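Uncharacterized protein (Cytophaga hutchinsonii, PDB 3OMT) is of unknown function but is a putative Xre-family antitoxin whose helix-turn-helix domain probably binds DNA, as in its relatives. Local coordinates at residues A[25-30]-A[54-59]; A[14-19]-A[65-70]. All coordinates share one frame; numbering follows the deposited sequence. Where two conformers were deposited one is given.

Interaction 1. Residues A[25-30]-A[54-59]; sequences LWLTET and FDIAEA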
loop_
_atom_site.group_PDB
_atom_site.type_symbol
_atom_site.label_atom_id
_atom_site.label_comp_id
_atom_site.label_asym_id
_atom_site.label_seq_id
_atom_site.Cartn_x
_atom_site.Cartn_y
_atom_site.Cartn_z
ATOM N N LEU A 25 0.024 18.579 -10.413
ATOM C CA LEU A 25 1.078 19.611 -10.159
ATOM C C LEU A 25 1.206 19.923 -8.680
ATOM O O LEU A 25 2.292 19.920 -8.119
ATOM C CB LEU A 25 0.755 20.907 -10.923
ATOM C CG LEU A 25 1.689 22.106 -10.651
ATOM C CD1 LEU A 25 3.096 21.772 -11.104
ATOM C CD2 LEU A 25 1.161 23.398 -11.359
ATOM N N TRP A 26 0.080 20.127 -8.013
ATOM C CA TRP A 26 0.135 20.385 -6.571
ATOM C C TRP A 26 0.864 19.271 -5.820
ATOM O O TRP A 26 1.699 19.516 -4.941
ATOM C CB TRP A 26 -1.282 20.536 -6.022
ATOM C CG TRP A 26 -1.353 20.880 -4.588
ATOM C CD1 TRP A 26 -1.393 22.135 -4.033
ATOM C CD2 TRP A 26 -1.373 19.957 -3.491
ATOM N NE1 TRP A 26 -1.447 22.048 -2.650
ATOM C CE2 TRP A 26 -1.419 20.731 -2.284
ATOM C CE3 TRP A 26 -1.382 18.582 -3.405
ATOM C CZ2 TRP A 26 -1.460 20.151 -1.019
ATOM C CZ3 TRP A 26 -1.451 17.989 -2.103
ATOM C CH2 TRP A 26 -1.480 18.785 -0.948
ATOM N N LEU A 27 0.533 18.031 -6.137
ATOM C CA LEU A 27 1.132 16.898 -5.400
ATOM C C LEU A 27 2.603 16.782 -5.727
ATOM O O LEU A 27 3.451 16.546 -4.848
ATOM C CB LEU A 27 0.393 15.613 -5.723
ATOM C CG LEU A 27 0.818 14.381 -4.905
ATOM C CD1 LEU A 27 0.458 14.651 -3.441
ATOM C CD2 LEU A 27 0.110 13.152 -5.460
ATOM N N THR A 28 2.920 17.023 -6.989
ATOM C CA THR A 28 4.279 16.958 -7.461
ATOM C C THR A 28 5.175 17.975 -6.744
ATOM O O THR A 28 6.230 17.640 -6.242
ATOM C CB THR A 28 4.332 17.188 -8.998
ATOM O OG1 THR A 28 3.580 16.186 -9.707
ATOM C CG2 THR A 28 5.784 17.170 -9.527
ATOM N N GLU A 29 4.708 19.218 -6.655
ATOM C CA GLU A 29 5.442 20.255 -5.949
ATOM C C GLU A 29 5.486 19.969 -4.449
ATOM O O GLU A 29 6.527 20.096 -3.807
ATOM C CB GLU A 29 4.820 21.613 -6.258
ATOM C CG GLU A 29 4.999 22.013 -7.668
ATOM C CD GLU A 29 4.638 23.490 -7.899
ATOM O OE1 GLU A 29 3.846 24.048 -7.106
ATOM O OE2 GLU A 29 5.136 24.072 -8.885
ATOM N N THR A 30 4.349 19.611 -3.863
ATOM C CA THR A 30 4.247 19.444 -2.419
ATOM C C THR A 30 5.215 18.376 -1.920
ATOM O O THR A 30 5.861 18.535 -0.871
ATOM C CB THR A 30 2.786 19.122 -2.007
ATOM O OG1 THR A 30 1.982 20.257 -2.360
ATOM C CG2 THR A 30 2.658 18.868 -0.507
ATOM N N PHE A 54 2.049 6.896 2.497
ATOM C CA PHE A 54 1.800 7.578 3.773
ATOM C C PHE A 54 2.091 9.100 3.626
ATOM O O PHE A 54 1.350 9.921 4.158
ATOM C CB PHE A 54 2.613 6.968 4.930
ATOM C CG PHE A 54 1.981 5.744 5.556
ATOM C CD1 PHE A 54 1.445 5.793 6.838
ATOM C CD2 PHE A 54 1.901 4.566 4.852
ATOM C CE1 PHE A 54 0.851 4.696 7.418
ATOM C CE2 PHE A 54 1.307 3.469 5.398
ATOM C CZ PHE A 54 0.789 3.508 6.700
ATOM N N ASP A 55 3.148 9.453 2.907
ATOM C CA ASP A 55 3.504 10.861 2.626
ATOM C C ASP A 55 2.400 11.563 1.818
ATOM O O ASP A 55 2.019 12.670 2.136
ATOM C CB ASP A 55 4.812 10.930 1.858
ATOM C CG ASP A 55 6.029 10.644 2.711
ATOM O OD1 ASP A 55 5.950 10.631 3.966
ATOM O OD2 ASP A 55 7.096 10.442 2.087
ATOM N N ILE A 56 1.858 10.872 0.805
ATOM C CA ILE A 56 0.748 11.376 0.005
ATOM C C ILE A 56 -0.471 11.614 0.902
ATOM O O ILE A 56 -1.135 12.659 0.804
ATOM C CB ILE A 56 0.391 10.444 -1.143
ATOM C CG1 ILE A 56 1.575 10.271 -2.146
ATOM C CG2 ILE A 56 -0.872 10.919 -1.849
ATOM C CD1 ILE A 56 1.449 9.066 -3.093
ATOM N N ALA A 57 -0.781 10.641 1.761
ATOM C CA ALA A 57 -1.965 10.674 2.618
ATOM C C ALA A 57 -1.838 11.849 3.590
ATOM O O ALA A 57 -2.789 12.570 3.856
ATOM C CB ALA A 57 -2.076 9.386 3.366
ATOM N N GLU A 58 -0.634 12.052 4.114
ATOM C CA GLU A 58 -0.401 13.156 5.025
ATOM C C GLU A 58 -0.598 14.525 4.306
ATOM O O GLU A 58 -1.258 15.440 4.849
ATOM C CB GLU A 58 0.995 13.025 5.632
ATOM C CG GLU A 58 1.363 14.210 6.524
ATOM C CD GLU A 58 2.837 14.164 6.947
ATOM O OE1 GLU A 58 3.721 13.797 6.125
ATOM O OE2 GLU A 58 3.116 14.548 8.091
ATOM N N ALA A 59 -0.073 14.649 3.100
ATOM C CA ALA A 59 -0.204 15.856 2.280
ATOM C C ALA A 59 -1.657 16.189 1.988
ATOM O O ALA A 59 -2.072 17.362 2.073
ATOM C CB ALA A 59 0.611 15.733 0.974
#

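Interaction 2. Residues A[14-19]-A[65-70]; sequences KSVLAE and RELIVS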
loop_
_atom_site.group_PDB
_atom_site.type_symbol
_atom_site.label_atom_id
_atom_site.label_comp_id
_atom_site.label_asym_id
_atom_site.label_seq_id
_atom_site.Cartn_x
_atom_site.Cartn_y
_atom_site.Cartn_z
ATOM N N LYS A 14 -5.932 9.345 -8.228
ATOM C CA LYS A 14 -6.587 10.306 -9.114
ATOM C C LYS A 14 -7.912 10.741 -8.476
ATOM O O LYS A 14 -8.233 11.918 -8.443
ATOM C CB LYS A 14 -6.818 9.718 -10.504
ATOM C CG LYS A 14 -7.483 10.676 -11.474
ATOM C CD LYS A 14 -7.667 10.025 -12.863
ATOM C CE LYS A 14 -8.377 10.959 -13.853
ATOM N NZ LYS A 14 -7.968 10.657 -15.253
ATOM N N SER A 15 -8.682 9.768 -7.992
ATOM C CA SER A 15 -9.970 10.069 -7.353
ATOM C C SER A 15 -9.819 10.916 -6.109
ATOM O O SER A 15 -10.628 11.820 -5.877
ATOM C CB SER A 15 -10.726 8.824 -7.004
ATOM O OG SER A 15 -11.200 8.200 -8.172
ATOM N N VAL A 16 -8.834 10.585 -5.259
ATOM C CA VAL A 16 -8.655 11.328 -3.997
ATOM C C VAL A 16 -8.207 12.755 -4.310
ATOM O O VAL A 16 -8.661 13.709 -3.674
ATOM C CB VAL A 16 -7.738 10.606 -3.001
ATOM C CG1 VAL A 16 -7.542 11.403 -1.723
ATOM C CG2 VAL A 16 -8.349 9.234 -2.630
ATOM N N LEU A 17 -7.311 12.921 -5.270
ATOM C CA LEU A 17 -6.912 14.266 -5.660
ATOM C C LEU A 17 -8.153 15.062 -6.139
ATOM O O LEU A 17 -8.341 16.217 -5.766
ATOM C CB LEU A 17 -5.889 14.226 -6.777
ATOM C CG LEU A 17 -4.495 13.786 -6.475
ATOM C CD1 LEU A 17 -3.722 13.535 -7.718
ATOM C CD2 LEU A 17 -3.766 14.825 -5.515
ATOM N N ALA A 18 -9.025 14.442 -6.913
ATOM C CA ALA A 18 -10.254 15.102 -7.346
ATOM C C ALA A 18 -11.183 15.449 -6.166
ATOM O O ALA A 18 -11.726 16.559 -6.100
ATOM C CB ALA A 18 -10.985 14.287 -8.408
ATOM N N GLU A 19 -11.333 14.543 -5.205
ATOM C CA GLU A 19 -12.152 14.787 -4.041
ATOM C C GLU A 19 -11.660 15.987 -3.288
ATOM O O GLU A 19 -12.446 16.836 -2.859
ATOM C CB GLU A 19 -12.118 13.559 -3.118
ATOM C CG GLU A 19 -12.911 12.371 -3.625
ATOM C CD GLU A 19 -12.718 11.115 -2.783
ATOM O OE1 GLU A 19 -12.039 11.173 -1.708
ATOM O OE2 GLU A 19 -13.309 10.077 -3.192
ATOM N N ARG A 65 -5.387 4.558 3.852
ATOM C CA ARG A 65 -6.169 3.431 3.306
ATOM C C ARG A 65 -7.043 3.862 2.121
ATOM O O ARG A 65 -7.348 3.025 1.215
ATOM C CB ARG A 65 -7.035 2.819 4.375
ATOM C CG ARG A 65 -6.254 2.020 5.409
ATOM C CD ARG A 65 -7.139 1.431 6.460
ATOM N NE ARG A 65 -6.351 0.572 7.354
ATOM C CZ ARG A 65 -6.887 -0.135 8.361
ATOM N NH1 ARG A 65 -8.192 -0.033 8.666
ATOM N NH2 ARG A 65 -6.114 -0.930 9.066
ATOM N N GLU A 66 -7.479 5.130 2.110
ATOM C CA GLU A 66 -8.341 5.606 1.038
ATOM C C GLU A 66 -7.610 5.748 -0.309
ATOM O O GLU A 66 -8.255 5.875 -1.334
ATOM C CB GLU A 66 -8.984 6.966 1.427
ATOM C CG GLU A 66 -9.909 6.804 2.604
ATOM C CD GLU A 66 -10.600 8.085 2.987
ATOM O OE1 GLU A 66 -10.646 9.014 2.148
ATOM O OE2 GLU A 66 -11.118 8.143 4.134
ATOM N N LEU A 67 -6.266 5.740 -0.302
ATOM C CA LEU A 67 -5.501 5.875 -1.539
ATOM C C LEU A 67 -5.450 4.573 -2.308
ATOM O O LEU A 67 -5.033 4.571 -3.440
ATOM C CB LEU A 67 -4.096 6.324 -1.234
ATOM C CG LEU A 67 -3.924 7.724 -0.613
ATOM C CD1 LEU A 67 -2.467 8.028 -0.199
ATOM C CD2 LEU A 67 -4.554 8.799 -1.522
ATOM N N ILE A 68 -5.830 3.463 -1.669
ATOM C CA ILE A 68 -5.749 2.102 -2.234
ATOM C C ILE A 68 -7.176 1.651 -2.553
ATOM O O ILE A 68 -8.086 1.917 -1.763
ATOM C CB ILE A 68 -5.086 1.144 -1.180
ATOM C CG1 ILE A 68 -3.731 1.721 -0.765
ATOM C CG2 ILE A 68 -4.988 -0.303 -1.721
ATOM C CD1 ILE A 68 -2.894 2.022 -1.956
ATOM N N VAL A 69 -7.385 0.952 -3.661
ATOM C CA VAL A 69 -8.733 0.437 -3.932
ATOM C C VAL A 69 -9.022 -0.720 -2.953
ATOM O O VAL A 69 -8.132 -1.504 -2.590
ATOM C CB VAL A 69 -8.940 -0.006 -5.390
ATOM C CG1 VAL A 69 -8.778 1.206 -6.339
ATOM C CG2 VAL A 69 -7.955 -1.151 -5.840
ATOM N N SER A 70 -10.265 -0.766 -2.485
ATOM C CA SER A 70 -10.731 -1.867 -1.658
ATOM C C SER A 70 -10.790 -3.204 -2.395
ATOM O O SER A 70 -11.123 -3.274 -3.587
ATOM C CB SER A 70 -12.117 -1.500 -1.116
ATOM O OG SER A 70 -12.587 -2.568 -0.348
HETATM O O HOH W 1 -11.627 8.881 -0.448
#

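Interaction 1. Residues A[25-30]-A[54-59]
Leu-27 and Ile-56 meet in the core of this all-helical helix-turn-helix domain, where helix 24-30 packs against helix 50-60. In Xre-like domains a helix in the place of 24-30 is the first of the helix-turn-helix pair, with 35-42 following as the probable recognition helix. The two short segments cross steeply, at 113°, their axes 11.0 Å apart. On the buried side Leu-27 CD1 lies 4.3 Å from Ile-56 CG2, a methyl-to-methyl contact. Leu-13 of helix 13-20 touches both residues, Val-38 packs on Leu-27 and Trp-41 on Ile-56, so this part is enclosed by the other helices.

On the more exposed side Trp-26 and Thr-30 gather round the small Ala-59, and the approach is closer than in the core. With CG anti to the backbone N (chi1 -177°), the indole extends toward helix 50-60 and presents the edge of its six-membered ring: CH2 stands 3.4 Å from Ala-59 O, near the ring plane. Thr-30 CG2 reaches Ala-59 CB at 4.0 Å, so the alanine methyl is approached by both the threonine and the ring edge. Lys-22 makes a cation-pi contact with the indole. Thr-30 OG1 sits over the ring centre, 3.4 Å above its plane, and is held there by a 2.7 Å hydrogen bond to Trp-26 O, which it meets from the opposite face to Thr-30 N.

Interaction 2. Residues A[14-19]-A[65-70]
Val-16 and Leu-67 cross at about a right angle, the leucine turning a single methyl into the branch point of the valine. Leu-67 CD2 lies 3.9 Å from Val-16 CB and 4.0 Å from both CG1 and CG2, touching the fork as a whole. The valine points CG1 anti to its backbone N (chi1 179°), which places CG2 anti to the carbonyl carbon; this second methyl also comes within 3.6 Å of Glu-66 O. That carbonyl oxygen accepts a hydrogen bond from Arg-12 NH1, so it has a polar partner although a valine methyl lies against it. Leu-67 also packs on Ile-56 and Ala-57 of helix 50-60, and Val-16 on Val-62; the contact thus joins helix 13-20 to the loop after the last helix.

At the outer margin, Glu-19 and Glu-66 bring their OE1 atoms to 4.6 Å without touching. One water lies between them and donates to both, at 2.6 Å from Glu-19 OE1 and 2.8 Å from Glu-66 OE1. Arg-12 forms a salt bridge with Glu-19 OE2. Water and arginine would be expected to ease the carboxylates' repulsion; the direct contact is van der Waals packing, and the one polar link between the segments passes through the water.

Overall arrangement
Following the chain from the N terminus, helix 13-20 supplies the first half of interaction 2 and helix 24-30, next in line, the first half of interaction 1. Helix 35-42 then intervenes before helix 50-60 returns to close interaction 1, a loop of 23 residues between its segments. Only after that helix does 65-70 come back to 14-19, closing a loop of 45 residues. Interaction 1 is therefore nested inside interaction 2, with their centres about 13 Å apart. They share one core: Leu-67 CD1 packs on Ile-56 CG2, and Leu-17 meets Leu-27. Beyond the turn, Ile-68 O bonds to Arg-65 of the second subunit, carrying the closing segment into the dimer interface.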